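Local structure of mandelate racemase/muconate lactonizing enzyme family protein (Azoarcus sp., 2QDE) at residues 55-59 and 246-250; 266-270 and 283-287; 104-109 and 271-277. The protein belongs to the mandelate racemase/muconate lactonizing enzyme family of the enolase superfamily, pairing an N-terminal capping domain with a barrel domain that holds a metal ion. All blocks are in the same frame, centred on the assembly; numbering follows the deposited sequence.

Contact 1 (55-59 and 246-250); sequences SWYRG and DESAQ. With BA (barium ion), chain I.
Tyr-57 and Asp-246 meet through the phenol oxygen: OH of Tyr-57 donates to OD1 of Asp-246 over 2.7 Å, arriving on the syn side of the carboxylate and 19° out of its plane. The other carboxylate oxygen, Asp-246 OD2, binds the barium ion at 2.7 Å, so one short acid side chain joins the phenol to the metal. With CG anti to the backbone N (chi1 -175°), the tyrosine ring reaches from the 55-59 loop to the aspartate and lays one edge beside Glu-247, whose OE2 lies 3.6 Å from Tyr-57 CD1. Trp-56 also offers an edge to this oxygen, its CZ3 standing 3.6 Å from Glu-247 OE2; aromatic C-H edges carry a slight positive charge and suit a carboxylate neighbour.

Such a meeting is characteristic of the enolase superfamily, in which a loop of the N-terminal capping domain reaches over the C-terminal ends of the barrel strands, where the metal sits. Asp-195, Asn-197 and Glu-221 are the remaining protein residues of the barium site. Lys-273 forms a salt bridge with Asp-246 OD1, so this oxygen takes both the phenol and the ammonium while OD2 is on the metal, which fixes how the carboxylate is turned.

Farther along, Arg-58 NH2 makes a weak hydrogen bond of 2.9 Å to Gln-250 OE1, bent to 127° at the hydrogen, with the guanidinium and amide planes almost perpendicular. Two waters lie at the guanidinium edge: one accepts from Arg-58 NE, while the other accepts from both Arg-58 NH2 and Gln-250 NE2. The arginine's stronger partner is Glu-60, through NH1. Asp-246 and Glu-247 open a type I turn, closed by Ala-249 N donating to Asp-246 O at 2.8 Å, and Arg-98 of a second subunit packs on Arg-58, Glu-247 and Gln-250.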
ATOM      1  N   SER A  55      34.068  14.057  -8.493  1.00 17.54           N
ATOM      2  CA  SER A  55      33.685  14.236  -7.099  1.00 19.02           C
ATOM      3  C   SER A  55      32.184  14.112  -6.861  1.00 17.62           C
ATOM      4  O   SER A  55      31.753  13.496  -5.886  1.00 17.71           O
ATOM      5  CB  SER A  55      34.165  15.597  -6.578  1.00 18.53           C
ATOM      6  OG  SER A  55      33.487  16.657  -7.220  1.00 18.67           O
ATOM      7  N   TRP A  56      31.390  14.696  -7.749  1.00 18.61           N
ATOM      8  CA  TRP A  56      29.939  14.661  -7.596  1.00 17.38           C
ATOM      9  C   TRP A  56      29.259  13.403  -8.131  1.00 17.30           C
ATOM     10  O   TRP A  56      28.308  12.919  -7.525  1.00 18.21           O
ATOM     11  CB  TRP A  56      29.306  15.886  -8.256  1.00 19.34           C
ATOM     12  CG  TRP A  56      29.634  16.007  -9.702  1.00 21.01           C
ATOM     13  CD1 TRP A  56      30.701  16.662 -10.249  1.00 22.69           C
ATOM     14  CD2 TRP A  56      28.904  15.441 -10.794  1.00 21.93           C
ATOM     15  NE1 TRP A  56      30.679  16.540 -11.621  1.00 23.05           N
ATOM     16  CE2 TRP A  56      29.586  15.795 -11.980  1.00 22.98           C
ATOM     17  CE3 TRP A  56      27.738  14.667 -10.887  1.00 22.67           C
ATOM     18  CZ2 TRP A  56      29.136  15.401 -13.248  1.00 24.87           C
ATOM     19  CZ3 TRP A  56      27.290  14.274 -12.154  1.00 23.56           C
ATOM     20  CH2 TRP A  56      27.990  14.643 -13.314  1.00 23.57           C
ATOM     21  N   TYR A  57      29.732  12.867  -9.252  1.00 16.13           N
ATOM     22  CA  TYR A  57      29.102  11.668  -9.812  1.00 17.55           C
ATOM     23  C   TYR A  57      29.409  10.380  -9.046  1.00 18.04           C
ATOM     24  O   TYR A  57      28.510   9.584  -8.770  1.00 17.30           O
ATOM     25  CB  TYR A  57      29.508  11.465 -11.276  1.00 16.43           C
ATOM     26  CG  TYR A  57      28.776  10.309 -11.922  1.00 17.23           C
ATOM     27  CD1 TYR A  57      27.447  10.442 -12.334  1.00 17.38           C
ATOM     28  CD2 TYR A  57      29.387   9.064 -12.069  1.00 18.02           C
ATOM     29  CE1 TYR A  57      26.744   9.362 -12.877  1.00 16.49           C
ATOM     30  CE2 TYR A  57      28.693   7.973 -12.608  1.00 18.03           C
ATOM     31  CZ  TYR A  57      27.371   8.134 -13.008  1.00 17.67           C
ATOM     32  OH  TYR A  57      26.679   7.076 -13.540  1.00 18.17           O
ATOM     33  N   ARG A  58      30.681  10.179  -8.715  1.00 17.16           N
ATOM     34  CA  ARG A  58      31.113   8.977  -8.009  1.00 16.72           C
ATOM     35  C   ARG A  58      31.641   9.264  -6.596  1.00 17.02           C
ATOM     36  O   ARG A  58      31.441   8.474  -5.677  1.00 16.84           O
ATOM     37  CB  ARG A  58      32.194   8.269  -8.837  1.00 16.87           C
ATOM     38  CG  ARG A  58      32.652   6.912  -8.304  1.00 17.59           C
ATOM     39  CD  ARG A  58      31.662   5.807  -8.657  1.00 18.88           C
ATOM     40  NE  ARG A  58      30.410   5.923  -7.925  1.00 19.91           N
ATOM     41  CZ  ARG A  58      30.280   5.707  -6.620  1.00 20.16           C
ATOM     42  NH1 ARG A  58      31.334   5.355  -5.886  1.00 19.27           N
ATOM     43  NH2 ARG A  58      29.092   5.858  -6.040  1.00 20.45           N
ATOM     44  N   GLY A  59      32.322  10.393  -6.426  1.00 16.02           N
ATOM     45  CA  GLY A  59      32.863  10.730  -5.121  1.00 16.36           C
ATOM     46  C   GLY A  59      34.233  10.120  -4.845  1.00 16.69           C
ATOM     47  O   GLY A  59      34.742  10.201  -3.721  1.00 17.70           O
ATOM     48  N   ASP A 246      19.891   7.511 -13.722  1.00 15.93           N
ATOM     49  CA  ASP A 246      21.308   7.189 -13.851  1.00 16.49           C
ATOM     50  C   ASP A 246      21.855   7.130 -12.435  1.00 16.72           C
ATOM     51  O   ASP A 246      21.982   6.051 -11.853  1.00 15.41           O
ATOM     52  CB  ASP A 246      22.054   8.260 -14.654  1.00 18.34           C
ATOM     53  CG  ASP A 246      23.560   8.016 -14.706  1.00 19.86           C
ATOM     54  OD1 ASP A 246      24.043   6.997 -14.157  1.00 19.45           O
ATOM     55  OD2 ASP A 246      24.265   8.855 -15.305  1.00 20.03           O
ATOM     56  N   GLU A 247      22.146   8.301 -11.877  1.00 15.14           N
ATOM     57  CA  GLU A 247      22.665   8.387 -10.525  1.00 16.58           C
ATOM     58  C   GLU A 247      21.815   7.605  -9.522  1.00 16.56           C
ATOM     59  O   GLU A 247      22.353   7.001  -8.601  1.00 16.69           O
ATOM     60  CB  GLU A 247      22.781   9.853 -10.088  1.00 17.22           C
ATOM     61  CG  GLU A 247      23.956  10.597 -10.717  1.00 19.42           C
ATOM     62  CD  GLU A 247      23.633  11.222 -12.068  1.00 21.83           C
ATOM     63  OE1 GLU A 247      22.753  10.707 -12.794  1.00 20.69           O
ATOM     64  OE2 GLU A 247      24.278  12.239 -12.405  1.00 23.21           O
ATOM     65  N   SER A 248      20.496   7.614  -9.702  1.00 15.18           N
ATOM     66  CA  SER A 248      19.603   6.892  -8.798  1.00 15.58           C
ATOM     67  C   SER A 248      19.769   5.378  -8.893  1.00 16.03           C
ATOM     68  O   SER A 248      19.537   4.665  -7.916  1.00 16.63           O
ATOM     69  CB  SER A 248      18.141   7.248  -9.077  1.00 15.54           C
ATOM     70  OG  SER A 248      17.876   8.602  -8.758  1.00 17.85           O
ATOM     71  N   ALA A 249      20.173   4.895 -10.068  1.00 15.95           N
ATOM     72  CA  ALA A 249      20.358   3.464 -10.307  1.00 15.65           C
ATOM     73  C   ALA A 249      21.805   3.019 -10.141  1.00 17.11           C
ATOM     74  O   ALA A 249      22.523   2.819 -11.128  1.00 16.92           O
ATOM     75  CB  ALA A 249      19.872   3.107 -11.704  1.00 15.65           C
ATOM     76  N   GLN A 250      22.229   2.845  -8.896  1.00 16.88           N
ATOM     77  CA  GLN A 250      23.598   2.427  -8.629  1.00 17.81           C
ATOM     78  C   GLN A 250      23.715   1.014  -8.052  1.00 16.75           C
ATOM     79  O   GLN A 250      24.424   0.163  -8.598  1.00 18.02           O
ATOM     80  CB  GLN A 250      24.259   3.430  -7.683  1.00 17.89           C
ATOM     81  CG  GLN A 250      25.674   3.074  -7.286  1.00 17.97           C
ATOM     82  CD  GLN A 250      26.243   4.055  -6.288  1.00 19.51           C
ATOM     83  OE1 GLN A 250      26.342   5.253  -6.565  1.00 20.18           O
ATOM     84  NE2 GLN A 250      26.615   3.557  -5.118  1.00 19.01           N
TER
HETATM   85 BA    BA I 401      24.113  11.451 -15.842  1.00 50.18          BA
HETATM   86  O   HOH W   1      28.023   6.688  -9.204  1.00 22.28           O
HETATM   87  O   HOH W   2      28.428   5.226  -3.165  1.00 29.32           O

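Contact 2 (266-270 and 283-287); sequences GLMIK and WLTLA
Strand 266-269 and the helical segment 283-287 run almost exactly antiparallel, at 170°, with their axes 10.8 Å apart at closest approach. Leu-267 and Ile-269, alternate residues of the strand, point toward the helix, and Trp-283 and Ala-287, one helical turn apart, point back. Ile-269 rests on the indole: its CD1 lies over one face in a CH-pi contact, 3.8 Å from the centroid of the six-membered ring of Trp-283 and 25° off the normal. CG1 of the isoleucine, anti to the backbone N (chi1 -172°), carries CD1 out over the ring. The far end of the indole reaches the strand backbone, its CH2 lying 3.5 Å from Met-268 O, while Trp-283 NE1 hydrogen-bonds to Ala-249 O. A large flat side chain thus spans the gap, whereas Ala-287, with only a CB to offer, meets Leu-267 CD1 at 4.1 Å. Leu-284 adds a looser touch on Ile-269. Met-268 starts away from the helix, and its side chain lies about 6 Å from the barium ion at the nearest atoms. Backbone bonds tie this strand to Ala-245 on one neighbour and Ile-295 on the other, as expected of a beta/alpha unit in the TIM-type barrel of the enolase superfamily.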
ATOM      1  N   GLY A 266      13.318   4.216 -17.828  1.00 15.13           N
ATOM      2  CA  GLY A 266      14.513   3.669 -18.449  1.00 14.76           C
ATOM      3  C   GLY A 266      15.692   3.860 -17.516  1.00 13.69           C
ATOM      4  O   GLY A 266      15.579   4.588 -16.529  1.00 11.00           O
ATOM      5  N   LEU A 267      16.826   3.237 -17.831  1.00 12.79           N
ATOM      6  CA  LEU A 267      17.997   3.321 -16.954  1.00 15.18           C
ATOM      7  C   LEU A 267      19.320   3.525 -17.695  1.00 14.48           C
ATOM      8  O   LEU A 267      19.448   3.148 -18.857  1.00 15.93           O
ATOM      9  CB  LEU A 267      18.106   2.025 -16.143  1.00 14.16           C
ATOM     10  CG  LEU A 267      16.865   1.470 -15.434  1.00 14.72           C
ATOM     11  CD1 LEU A 267      17.076  -0.013 -15.128  1.00 14.86           C
ATOM     12  CD2 LEU A 267      16.589   2.254 -14.166  1.00 12.60           C
ATOM     13  N   MET A 268      20.294   4.128 -17.017  1.00 14.48           N
ATOM     14  CA  MET A 268      21.626   4.311 -17.590  1.00 16.16           C
ATOM     15  C   MET A 268      22.575   3.588 -16.645  1.00 15.26           C
ATOM     16  O   MET A 268      22.368   3.579 -15.430  1.00 15.12           O
ATOM     17  CB  MET A 268      22.069   5.781 -17.658  1.00 15.48           C
ATOM     18  CG  MET A 268      21.011   6.831 -17.433  1.00 22.48           C
ATOM     19  SD  MET A 268      19.717   6.855 -18.660  1.00 23.19           S
ATOM     20  CE  MET A 268      20.651   6.656 -20.138  1.00 17.87           C
ATOM     21  N   ILE A 269      23.617   2.981 -17.191  1.00 15.84           N
ATOM     22  CA  ILE A 269      24.580   2.294 -16.352  1.00 15.98           C
ATOM     23  C   ILE A 269      26.002   2.695 -16.736  1.00 15.78           C
ATOM     24  O   ILE A 269      26.243   3.179 -17.837  1.00 15.38           O
ATOM     25  CB  ILE A 269      24.444   0.759 -16.502  1.00 14.79           C
ATOM     26  CG1 ILE A 269      25.330   0.040 -15.479  1.00 14.79           C
ATOM     27  CG2 ILE A 269      24.846   0.336 -17.911  1.00 12.33           C
ATOM     28  CD1 ILE A 269      25.260  -1.473 -15.562  1.00 17.13           C
ATOM     29  N   LYS A 270      26.929   2.529 -15.797  1.00 17.09           N
ATOM     30  CA  LYS A 270      28.354   2.764 -16.040  1.00 16.48           C
ATOM     31  C   LYS A 270      29.010   1.633 -15.269  1.00 16.84           C
ATOM     32  O   LYS A 270      28.638   1.367 -14.126  1.00 16.91           O
ATOM     33  CB  LYS A 270      28.839   4.119 -15.499  1.00 18.60           C
ATOM     34  CG  LYS A 270      28.416   5.321 -16.335  1.00 19.30           C
ATOM     35  CD  LYS A 270      29.220   6.559 -15.964  1.00 23.79           C
ATOM     36  CE  LYS A 270      28.775   7.788 -16.755  1.00 25.58           C
ATOM     37  NZ  LYS A 270      27.372   8.156 -16.460  1.00 29.78           N
ATOM     38  N   TRP A 283      23.471  -6.240 -11.946  1.00 15.21           N
ATOM     39  CA  TRP A 283      22.725  -5.001 -12.159  1.00 14.92           C
ATOM     40  C   TRP A 283      21.787  -5.177 -13.362  1.00 14.50           C
ATOM     41  O   TRP A 283      20.608  -4.813 -13.316  1.00 13.93           O
ATOM     42  CB  TRP A 283      23.732  -3.885 -12.448  1.00 14.58           C
ATOM     43  CG  TRP A 283      23.249  -2.464 -12.322  1.00 15.29           C
ATOM     44  CD1 TRP A 283      23.531  -1.600 -11.305  1.00 15.07           C
ATOM     45  CD2 TRP A 283      22.533  -1.703 -13.304  1.00 14.22           C
ATOM     46  NE1 TRP A 283      23.056  -0.348 -11.597  1.00 16.39           N
ATOM     47  CE2 TRP A 283      22.438  -0.379 -12.818  1.00 15.59           C
ATOM     48  CE3 TRP A 283      21.973  -2.009 -14.552  1.00 14.59           C
ATOM     49  CZ2 TRP A 283      21.802   0.645 -13.540  1.00 15.00           C
ATOM     50  CZ3 TRP A 283      21.341  -0.991 -15.271  1.00 15.24           C
ATOM     51  CH2 TRP A 283      21.263   0.318 -14.762  1.00 14.41           C
ATOM     52  N   LEU A 284      22.328  -5.752 -14.433  1.00 13.58           N
ATOM     53  CA  LEU A 284      21.576  -5.979 -15.661  1.00 11.92           C
ATOM     54  C   LEU A 284      20.522  -7.076 -15.506  1.00 13.15           C
ATOM     55  O   LEU A 284      19.611  -7.195 -16.324  1.00 13.57           O
ATOM     56  CB  LEU A 284      22.544  -6.293 -16.813  1.00 10.33           C
ATOM     57  CG  LEU A 284      23.373  -5.080 -17.269  1.00 11.05           C
ATOM     58  CD1 LEU A 284      24.381  -5.484 -18.332  1.00 11.30           C
ATOM     59  CD2 LEU A 284      22.445  -3.994 -17.803  1.00 10.43           C
ATOM     60  N   THR A 285      20.651  -7.883 -14.461  1.00 13.77           N
ATOM     61  CA  THR A 285      19.664  -8.926 -14.198  1.00 14.78           C
ATOM     62  C   THR A 285      18.409  -8.227 -13.682  1.00 15.94           C
ATOM     63  O   THR A 285      17.288  -8.546 -14.079  1.00 15.24           O
ATOM     64  CB  THR A 285      20.162  -9.916 -13.133  1.00 15.47           C
ATOM     65  OG1 THR A 285      21.264 -10.655 -13.663  1.00 15.06           O
ATOM     66  CG2 THR A 285      19.052 -10.884 -12.731  1.00 13.78           C
ATOM     67  N   LEU A 286      18.609  -7.262 -12.789  1.00 16.23           N
ATOM     68  CA  LEU A 286      17.485  -6.509 -12.251  1.00 16.36           C
ATOM     69  C   LEU A 286      16.855  -5.670 -13.362  1.00 16.00           C
ATOM     70  O   LEU A 286      15.635  -5.521 -13.413  1.00 16.79           O
ATOM     71  CB  LEU A 286      17.951  -5.609 -11.100  1.00 17.94           C
ATOM     72  CG  LEU A 286      17.814  -6.191  -9.688  1.00 21.82           C
ATOM     73  CD1 LEU A 286      18.430  -7.587  -9.599  1.00 21.93           C
ATOM     74  CD2 LEU A 286      18.487  -5.252  -8.707  1.00 26.05           C
ATOM     75  N   ALA A 287      17.684  -5.134 -14.256  1.00 14.46           N
ATOM     76  CA  ALA A 287      17.193  -4.322 -15.373  1.00 14.93           C
ATOM     77  C   ALA A 287      16.299  -5.173 -16.274  1.00 15.95           C
ATOM     78  O   ALA A 287      15.263  -4.712 -16.754  1.00 14.05           O
ATOM     79  CB  ALA A 287      18.364  -3.763 -16.181  1.00 13.33           C
TER

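Contact 3 (104-109 and 271-277); sequences KATVDF and TQKAGGL
This is a buried interdomain contact, in which helix 101-119 of the N-terminal domain lies against the short helix 271-274 and the glycine link that follows it in the barrel domain. The backbones come very close, with the CA atoms of Ala-105 and Gly-276 only 3.6 Å apart. Small residues make this possible: Ala-105 touches Gly-276 N with its CB at 3.4 Å, and its CA makes a CA-H...O contact with Gly-275 O at 3.3 Å. Gly-275 and Gly-276 both have positive phi, at backbone angles that suit glycine, and Gly-276 CA comes within 3.6 Å of Asp-108 CG, bringing the backbone right up to the aspartate.

Asp-108 provides the polar grip. Its OD2 accepts from Leu-277 N at 2.8 Å, with an N-H...O angle of 152° and the donor well above the carboxylate plane. OD1 takes a hydrogen bond from Leu-278 N and another from a water 2.6 Å away. Phe-109 makes an apolar contact, CD1 to Leu-277 CG at 3.9 Å; separately, its CZ, on the ring rim, lies 3.4 Å from the hydroxyl oxygen Thr-271 OG1. Pro-308 of helix 303-315 packs on both Phe-109 and Leu-277. Gly-276 stands at the N-cap of helix 277-290 and has no side chain, and Asp-108 of the other domain binds the N-H groups of Leu-277 and Leu-278 that begin it, at the interface of the two-domain enolase-superfamily fold.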
ATOM      1  N   LYS A 104      36.629  -0.663  -6.799  1.00 16.05           N
ATOM      2  CA  LYS A 104      36.287  -2.079  -6.911  1.00 16.59           C
ATOM      3  C   LYS A 104      36.186  -2.468  -8.385  1.00 16.12           C
ATOM      4  O   LYS A 104      36.669  -3.527  -8.794  1.00 15.95           O
ATOM      5  CB  LYS A 104      34.948  -2.371  -6.225  1.00 16.32           C
ATOM      6  CG  LYS A 104      34.947  -2.216  -4.711  1.00 17.34           C
ATOM      7  CD  LYS A 104      33.522  -2.327  -4.162  1.00 15.42           C
ATOM      8  CE  LYS A 104      33.494  -2.293  -2.644  1.00 14.27           C
ATOM      9  NZ  LYS A 104      32.111  -2.178  -2.108  1.00 15.48           N
ATOM     10  N   ALA A 105      35.562  -1.604  -9.179  1.00 14.37           N
ATOM     11  CA  ALA A 105      35.396  -1.862 -10.604  1.00 15.61           C
ATOM     12  C   ALA A 105      36.753  -2.023 -11.281  1.00 15.66           C
ATOM     13  O   ALA A 105      36.948  -2.915 -12.099  1.00 14.22           O
ATOM     14  CB  ALA A 105      34.627  -0.724 -11.257  1.00 14.22           C
ATOM     15  N   THR A 106      37.687  -1.149 -10.931  1.00 16.21           N
ATOM     16  CA  THR A 106      39.022  -1.189 -11.503  1.00 15.32           C
ATOM     17  C   THR A 106      39.700  -2.535 -11.253  1.00 14.53           C
ATOM     18  O   THR A 106      40.345  -3.092 -12.148  1.00 15.79           O
ATOM     19  CB  THR A 106      39.876  -0.060 -10.930  1.00 14.99           C
ATOM     20  OG1 THR A 106      39.252   1.192 -11.238  1.00 14.14           O
ATOM     21  CG2 THR A 106      41.272  -0.080 -11.536  1.00 16.17           C
ATOM     22  N   VAL A 107      39.553  -3.053 -10.039  1.00 13.52           N
ATOM     23  CA  VAL A 107      40.131  -4.341  -9.684  1.00 13.84           C
ATOM     24  C   VAL A 107      39.477  -5.433 -10.534  1.00 15.63           C
ATOM     25  O   VAL A 107      40.152  -6.286 -11.108  1.00 14.14           O
ATOM     26  CB  VAL A 107      39.895  -4.649  -8.186  1.00 13.36           C
ATOM     27  CG1 VAL A 107      40.306  -6.087  -7.872  1.00 14.92           C
ATOM     28  CG2 VAL A 107      40.683  -3.672  -7.330  1.00 13.48           C
ATOM     29  N   ASP A 108      38.150  -5.380 -10.610  1.00 15.27           N
ATOM     30  CA  ASP A 108      37.356  -6.336 -11.379  1.00 15.80           C
ATOM     31  C   ASP A 108      37.792  -6.365 -12.849  1.00 14.88           C
ATOM     32  O   ASP A 108      37.910  -7.438 -13.448  1.00 14.93           O
ATOM     33  CB  ASP A 108      35.871  -5.955 -11.268  1.00 15.92           C
ATOM     34  CG  ASP A 108      34.974  -6.755 -12.202  1.00 17.49           C
ATOM     35  OD1 ASP A 108      34.175  -7.586 -11.713  1.00 18.68           O
ATOM     36  OD2 ASP A 108      35.064  -6.551 -13.429  1.00 18.67           O
ATOM     37  N   PHE A 109      38.026  -5.187 -13.424  1.00 15.16           N
ATOM     38  CA  PHE A 109      38.444  -5.085 -14.823  1.00 16.34           C
ATOM     39  C   PHE A 109      39.760  -5.817 -15.066  1.00 17.48           C
ATOM     40  O   PHE A 109      39.890  -6.555 -16.045  1.00 16.56           O
ATOM     41  CB  PHE A 109      38.630  -3.624 -15.250  1.00 16.69           C
ATOM     42  CG  PHE A 109      37.379  -2.785 -15.165  1.00 16.97           C
ATOM     43  CD1 PHE A 109      36.112  -3.376 -15.145  1.00 17.05           C
ATOM     44  CD2 PHE A 109      37.473  -1.395 -15.120  1.00 14.93           C
ATOM     45  CE1 PHE A 109      34.957  -2.588 -15.077  1.00 16.10           C
ATOM     46  CE2 PHE A 109      36.328  -0.597 -15.052  1.00 16.63           C
ATOM     47  CZ  PHE A 109      35.070  -1.198 -15.031  1.00 16.57           C
ATOM     48  N   THR A 271      29.961   0.945 -15.889  1.00 15.66           N
ATOM     49  CA  THR A 271      30.627  -0.155 -15.214  1.00 17.35           C
ATOM     50  C   THR A 271      31.272   0.289 -13.905  1.00 16.84           C
ATOM     51  O   THR A 271      31.321  -0.476 -12.949  1.00 16.43           O
ATOM     52  CB  THR A 271      31.685  -0.820 -16.127  1.00 17.59           C
ATOM     53  OG1 THR A 271      32.494   0.186 -16.742  1.00 19.22           O
ATOM     54  CG2 THR A 271      31.001  -1.637 -17.210  1.00 18.59           C
ATOM     55  N   GLN A 272      31.748   1.529 -13.852  1.00 16.93           N
ATOM     56  CA  GLN A 272      32.370   2.029 -12.630  1.00 15.45           C
ATOM     57  C   GLN A 272      31.338   2.330 -11.540  1.00 16.29           C
ATOM     58  O   GLN A 272      31.641   2.257 -10.352  1.00 16.45           O
ATOM     59  CB  GLN A 272      33.206   3.284 -12.923  1.00 16.73           C
ATOM     60  CG  GLN A 272      34.431   3.017 -13.791  1.00 16.78           C
ATOM     61  CD  GLN A 272      34.174   3.236 -15.266  1.00 19.49           C
ATOM     62  OE1 GLN A 272      33.045   3.097 -15.744  1.00 18.42           O
ATOM     63  NE2 GLN A 272      35.231   3.573 -16.005  1.00 19.56           N
ATOM     64  N   LYS A 273      30.118   2.670 -11.942  1.00 16.63           N
ATOM     65  CA  LYS A 273      29.070   2.958 -10.970  1.00 15.13           C
ATOM     66  C   LYS A 273      28.593   1.644 -10.360  1.00 14.32           C
ATOM     67  O   LYS A 273      28.423   1.529  -9.141  1.00 13.61           O
ATOM     68  CB  LYS A 273      27.899   3.671 -11.650  1.00 15.00           C
ATOM     69  CG  LYS A 273      26.733   3.975 -10.723  1.00 15.55           C
ATOM     70  CD  LYS A 273      25.594   4.686 -11.456  1.00 16.06           C
ATOM     71  CE  LYS A 273      25.053   3.856 -12.620  1.00 15.95           C
ATOM     72  NZ  LYS A 273      23.856   4.493 -13.247  1.00 16.06           N
ATOM     73  N   ALA A 274      28.386   0.656 -11.224  1.00 14.99           N
ATOM     74  CA  ALA A 274      27.926  -0.666 -10.804  1.00 16.14           C
ATOM     75  C   ALA A 274      28.937  -1.332  -9.876  1.00 16.13           C
ATOM     76  O   ALA A 274      28.561  -2.066  -8.961  1.00 13.96           O
ATOM     77  CB  ALA A 274      27.677  -1.547 -12.025  1.00 14.58           C
ATOM     78  N   GLY A 275      30.223  -1.088 -10.135  1.00 16.04           N
ATOM     79  CA  GLY A 275      31.262  -1.668  -9.304  1.00 15.85           C
ATOM     80  C   GLY A 275      32.091  -2.755  -9.965  1.00 16.46           C
ATOM     81  O   GLY A 275      32.825  -3.466  -9.282  1.00 18.53           O
ATOM     82  N   GLY A 276      31.987  -2.890 -11.284  1.00 16.26           N
ATOM     83  CA  GLY A 276      32.748  -3.917 -11.975  1.00 16.56           C
ATOM     84  C   GLY A 276      31.883  -4.693 -12.953  1.00 18.74           C
ATOM     85  O   GLY A 276      30.663  -4.557 -12.946  1.00 18.07           O
ATOM     86  N   LEU A 277      32.509  -5.514 -13.789  1.00 17.76           N
ATOM     87  CA  LEU A 277      31.773  -6.297 -14.772  1.00 18.30           C
ATOM     88  C   LEU A 277      30.821  -7.314 -14.149  1.00 17.44           C
ATOM     89  O   LEU A 277      29.692  -7.460 -14.612  1.00 18.89           O
ATOM     90  CB  LEU A 277      32.747  -6.993 -15.731  1.00 18.68           C
ATOM     91  CG  LEU A 277      33.609  -6.052 -16.588  1.00 18.16           C
ATOM     92  CD1 LEU A 277      34.674  -6.864 -17.337  1.00 19.27           C
ATOM     93  CD2 LEU A 277      32.723  -5.278 -17.569  1.00 19.87           C
TER
HETATM   94  O   HOH W   3      32.373  -6.654 -10.037  1.00 15.60           O

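Overall arrangement
All three contacts are largely buried, yet their chemistry follows their place. Contact 2 lies wholly within the barrel domain and is apolar, strand against helix. Contacts 1 and 3 both join the N-terminal domain to the barrel: contact 1 is polar, hydrated and at the metal, with an exposed Trp-56 and a second subunit alongside, while contact 3 combines close backbone packing with one carboxylate that binds backbone N-H groups and is touched by no other chain. The segments 266-270, 271-277 and 283-287 follow one another along the chain, so contacts 2 and 3 share one strand-to-helix passage. Lys-273 connects all three, bonding to Asp-246 of contact 1 and Met-268 O of contact 2.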